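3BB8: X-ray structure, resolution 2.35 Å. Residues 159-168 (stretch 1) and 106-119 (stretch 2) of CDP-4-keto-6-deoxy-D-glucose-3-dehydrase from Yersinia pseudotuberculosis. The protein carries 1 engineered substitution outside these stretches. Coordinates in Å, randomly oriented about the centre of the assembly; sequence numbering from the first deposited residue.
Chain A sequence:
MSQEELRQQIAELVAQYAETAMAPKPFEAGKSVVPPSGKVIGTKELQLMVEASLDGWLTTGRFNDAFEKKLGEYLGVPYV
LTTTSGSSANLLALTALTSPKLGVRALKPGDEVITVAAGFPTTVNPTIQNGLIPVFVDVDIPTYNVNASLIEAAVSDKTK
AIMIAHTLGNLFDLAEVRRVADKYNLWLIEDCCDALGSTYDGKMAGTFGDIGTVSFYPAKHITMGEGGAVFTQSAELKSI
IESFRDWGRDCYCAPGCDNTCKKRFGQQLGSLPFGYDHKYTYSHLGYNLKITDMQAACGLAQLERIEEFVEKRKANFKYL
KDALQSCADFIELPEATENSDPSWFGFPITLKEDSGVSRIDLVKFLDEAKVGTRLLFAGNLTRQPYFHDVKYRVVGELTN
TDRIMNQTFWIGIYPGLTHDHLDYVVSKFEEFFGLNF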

# COMPACT_ATOMS: atom_id res chain seq x y z
N THR A 159 23.10 17.35 -5.68
CA THR A 159 22.21 17.32 -4.53
C THR A 159 20.94 18.09 -4.83
O THR A 159 20.99 19.25 -5.21
CB THR A 159 22.87 17.93 -3.29
OG1 THR A 159 24.14 17.29 -3.05
CG2 THR A 159 21.98 17.73 -2.07
N LYS A 160 19.79 17.43 -4.65
CA LYS A 160 18.51 18.08 -4.91
C LYS A 160 17.57 18.03 -3.72
O LYS A 160 16.55 18.71 -3.70
CB LYS A 160 17.83 17.44 -6.13
CG LYS A 160 18.51 17.78 -7.45
CD LYS A 160 18.45 19.29 -7.71
CE LYS A 160 19.25 19.68 -8.95
NZ LYS A 160 19.22 21.16 -9.18
N ALA A 161 17.90 17.23 -2.72
CA ALA A 161 17.02 17.14 -1.57
C ALA A 161 17.65 16.50 -0.34
O ALA A 161 18.71 15.89 -0.40
CB ALA A 161 15.75 16.37 -1.94
N ILE A 162 16.95 16.66 0.77
CA ILE A 162 17.37 16.08 2.03
C ILE A 162 16.14 15.41 2.61
O ILE A 162 15.09 16.04 2.74
CB ILE A 162 17.85 17.14 3.02
CG1 ILE A 162 19.07 17.88 2.46
CG2 ILE A 162 18.20 16.48 4.35
CD1 ILE A 162 19.60 18.96 3.38
N MET A 163 16.27 14.12 2.92
CA MET A 163 15.18 13.36 3.51
C MET A 163 15.75 12.62 4.72
O MET A 163 16.56 11.71 4.58
CB MET A 163 14.59 12.36 2.50
CG MET A 163 13.33 11.65 3.00
SD MET A 163 12.41 10.86 1.66
CE MET A 163 11.27 9.84 2.56
N ILE A 164 15.30 13.02 5.90
CA ILE A 164 15.77 12.46 7.15
C ILE A 164 14.62 12.31 8.12
O ILE A 164 13.65 13.06 8.06
CB ILE A 164 16.81 13.39 7.79
CG1 ILE A 164 18.02 13.54 6.88
CG2 ILE A 164 17.21 12.87 9.15
CD1 ILE A 164 19.04 14.52 7.41
N ALA A 165 14.74 11.37 9.05
CA ALA A 165 13.70 11.16 10.03
C ALA A 165 14.09 11.70 11.40
O ALA A 165 15.27 11.71 11.75
CB ALA A 165 13.39 9.66 10.15
N HIS A 166 13.10 12.18 12.16
CA HIS A 166 13.33 12.67 13.52
C HIS A 166 13.35 11.37 14.32
O HIS A 166 12.34 10.92 14.85
CB HIS A 166 12.19 13.59 13.98
CG HIS A 166 12.20 14.94 13.32
ND1 HIS A 166 11.42 15.24 12.23
CD2 HIS A 166 12.96 16.04 13.55
CE1 HIS A 166 11.69 16.47 11.82
NE2 HIS A 166 12.62 16.97 12.60
N THR A 167 14.53 10.76 14.36
CA THR A 167 14.74 9.47 15.01
C THR A 167 14.21 9.31 16.42
O THR A 167 14.56 10.07 17.32
CB THR A 167 16.23 9.11 14.98
OG1 THR A 167 16.68 9.18 13.63
CG2 THR A 167 16.46 7.70 15.52
N LEU A 168 13.36 8.30 16.60
CA LEU A 168 12.74 7.96 17.87
C LEU A 168 11.98 9.08 18.57
O LEU A 168 11.79 9.04 19.79
CB LEU A 168 13.79 7.37 18.82
CG LEU A 168 14.36 6.02 18.39
CD1 LEU A 168 15.49 5.60 19.35
CD2 LEU A 168 13.25 4.98 18.38
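Stretch 2, residues 106-119: ALKPGDEVITVAAG

Stretch 2 lies beside stretch 1 as a neighbouring parallel strand. Residues 159-165 form an extended strand, and Glu112 to Thr115 run alongside it in the same direction, the two axes approaching to 4.6 Å with a signed crossing angle of -31°. Before its strand, stretch 2 makes a type II turn from Lys108 to Asp111, closed by a backbone hydrogen bond from Asp111 N to Lys108 O (3.0 Å). Gly110 occupies the turn with phi/psi of 100/-26, where a CB would be jammed against the preceding carbonyl oxygen, so glycine suits the position. Asp111 braces the same turn: its OD2 accepts a hydrogen bond from Lys108 N at 3.1 Å.

The register pairs Thr159 with Glu112 (CA to CA 4.5 Å), Ala161 with Val113 (CA to CA 4.9 Å) and Ile162 with Ile114 (CA to CA 4.7 Å). Two residues of stretch 1 are thus advanced against one of stretch 2 between the first two pairs. This is a beta bulge, with Lys160 as the extra residue; its psi of -12° departs from the extended values around it.

Backbone hydrogen bonds hold the strands together. Lys160 N donates to Glu112 O at 3.0 Å, nearly linear at 172°. Ile114 N then donates to Ala161 O at 3.0 Å, and Met163 N returns the bond to Ile114 O at 3.1 Å. Ile114 therefore uses both its NH and its carbonyl toward stretch 1, flanking Ile162, as is usual in parallel pairing. CA-H...O contacts supplement these bonds: Val113 CA lies 3.3 Å from Ala161 O, and Ile162 CA lies 3.5 Å from Ile114 O. Farther along, a side chain joins in, for Thr115 OG1 donates to Met163 O at 2.8 Å. A threonine suits this place because its beta-branched shape is at home in extended chain while its hydroxyl can satisfy a carbonyl of the adjacent strand.

The apolar contacts follow the faces of the sheet. Thr159, Ile162, Glu112 and Ile114 share one face, on which Ile162 CG1 meets Ile114 CB at 4.0 Å and the methyl Thr159 CG2 rests 3.8 Å from Ile114 CD1. Ile114 is well suited to this buried site, since its branched side chain offers carbon to both neighbours. Ala161 and Val113 lie on the other face, where Val113 CG1 also reaches Met163 CB at 4.0 Å. Ile164 CG1 packs 3.9 Å from Thr115 CA, extending the apolar contact past the last bridge.

Polar side chains have a smaller part between the stretches. Thr159 OG1 and Glu112 OE1 are 3.7 Å apart and not hydrogen-bonded to each other; each is satisfied elsewhere in the structure, which lets these polar groups be buried. At the bulge, Lys160 starts toward stretch 2 but its end leads away: the aliphatic CG comes within 3.3 Å of Asp111 OD2, and CB lies 4.2 Å from Leu107 CD1. The long carbon chain thus lines the contact while the side chain remains partly exposed.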

# COMPACT_ATOMS: atom_id res chain seq x y z
N ALA A 106 12.72 19.10 -10.31
CA ALA A 106 12.09 17.80 -10.13
C ALA A 106 13.19 16.74 -10.05
O ALA A 106 14.06 16.70 -10.91
CB ALA A 106 11.18 17.50 -11.31
N LEU A 107 13.16 15.90 -9.02
CA LEU A 107 14.17 14.86 -8.87
C LEU A 107 14.29 13.98 -10.10
O LEU A 107 13.29 13.49 -10.62
CB LEU A 107 13.85 13.98 -7.65
CG LEU A 107 14.31 14.49 -6.28
CD1 LEU A 107 13.92 15.94 -6.11
CD2 LEU A 107 13.69 13.62 -5.20
N LYS A 108 15.51 13.79 -10.57
CA LYS A 108 15.76 12.96 -11.74
C LYS A 108 16.70 11.84 -11.35
O LYS A 108 17.51 11.99 -10.44
CB LYS A 108 16.40 13.78 -12.87
CG LYS A 108 15.42 14.60 -13.71
CD LYS A 108 15.57 16.10 -13.49
CE LYS A 108 16.90 16.63 -14.01
NZ LYS A 108 17.00 18.12 -13.90
N PRO A 109 16.60 10.68 -12.02
CA PRO A 109 17.51 9.60 -11.65
C PRO A 109 18.94 10.15 -11.72
O PRO A 109 19.24 10.97 -12.58
CB PRO A 109 17.24 8.55 -12.72
CG PRO A 109 15.79 8.75 -13.03
CD PRO A 109 15.68 10.26 -13.10
N GLY A 110 19.80 9.72 -10.80
CA GLY A 110 21.17 10.19 -10.80
C GLY A 110 21.40 11.29 -9.78
O GLY A 110 22.52 11.49 -9.31
N ASP A 111 20.32 12.00 -9.44
CA ASP A 111 20.38 13.08 -8.46
C ASP A 111 20.65 12.49 -7.08
O ASP A 111 20.40 11.30 -6.84
CB ASP A 111 19.07 13.87 -8.46
CG ASP A 111 18.85 14.63 -9.77
OD1 ASP A 111 19.56 14.32 -10.75
OD2 ASP A 111 17.97 15.52 -9.82
N GLU A 112 21.16 13.32 -6.17
CA GLU A 112 21.47 12.86 -4.83
C GLU A 112 20.55 13.39 -3.76
O GLU A 112 20.05 14.51 -3.83
CB GLU A 112 22.92 13.21 -4.48
CG GLU A 112 23.93 12.58 -5.43
CD GLU A 112 25.35 13.11 -5.25
OE1 GLU A 112 25.50 14.25 -4.75
OE2 GLU A 112 26.30 12.40 -5.63
N VAL A 113 20.31 12.54 -2.76
CA VAL A 113 19.47 12.88 -1.63
C VAL A 113 20.33 12.64 -0.38
O VAL A 113 20.86 11.54 -0.18
CB VAL A 113 18.23 11.95 -1.56
CG1 VAL A 113 17.35 12.35 -0.40
CG2 VAL A 113 17.47 12.00 -2.87
N ILE A 114 20.50 13.68 0.43
CA ILE A 114 21.29 13.57 1.65
C ILE A 114 20.45 12.97 2.77
O ILE A 114 19.30 13.38 2.99
CB ILE A 114 21.82 14.95 2.10
CG1 ILE A 114 22.88 15.45 1.12
CG2 ILE A 114 22.39 14.85 3.51
CD1 ILE A 114 23.34 16.87 1.37
N THR A 115 21.01 11.99 3.48
CA THR A 115 20.29 11.35 4.57
C THR A 115 21.32 10.71 5.50
O THR A 115 22.52 10.90 5.32
CB THR A 115 19.32 10.27 4.01
OG1 THR A 115 18.49 9.76 5.06
CG2 THR A 115 20.09 9.12 3.38
N VAL A 116 20.87 9.95 6.50
CA VAL A 116 21.81 9.30 7.42
C VAL A 116 21.64 7.79 7.32
O VAL A 116 20.59 7.31 6.91
CB VAL A 116 21.60 9.76 8.88
CG1 VAL A 116 21.82 11.27 8.98
CG2 VAL A 116 20.21 9.38 9.38
N ALA A 117 22.69 7.05 7.68
CA ALA A 117 22.65 5.59 7.62
C ALA A 117 22.11 4.96 8.91
O ALA A 117 21.78 3.77 8.95
CB ALA A 117 24.04 5.06 7.30
N ALA A 118 22.02 5.75 9.97
CA ALA A 118 21.50 5.23 11.23
C ALA A 118 20.00 5.49 11.27
O ALA A 118 19.54 6.42 11.93
CB ALA A 118 22.19 5.91 12.41
N GLY A 119 19.22 4.69 10.55
CA GLY A 119 17.79 4.90 10.55
C GLY A 119 16.96 3.70 10.12
O GLY A 119 17.35 2.54 10.29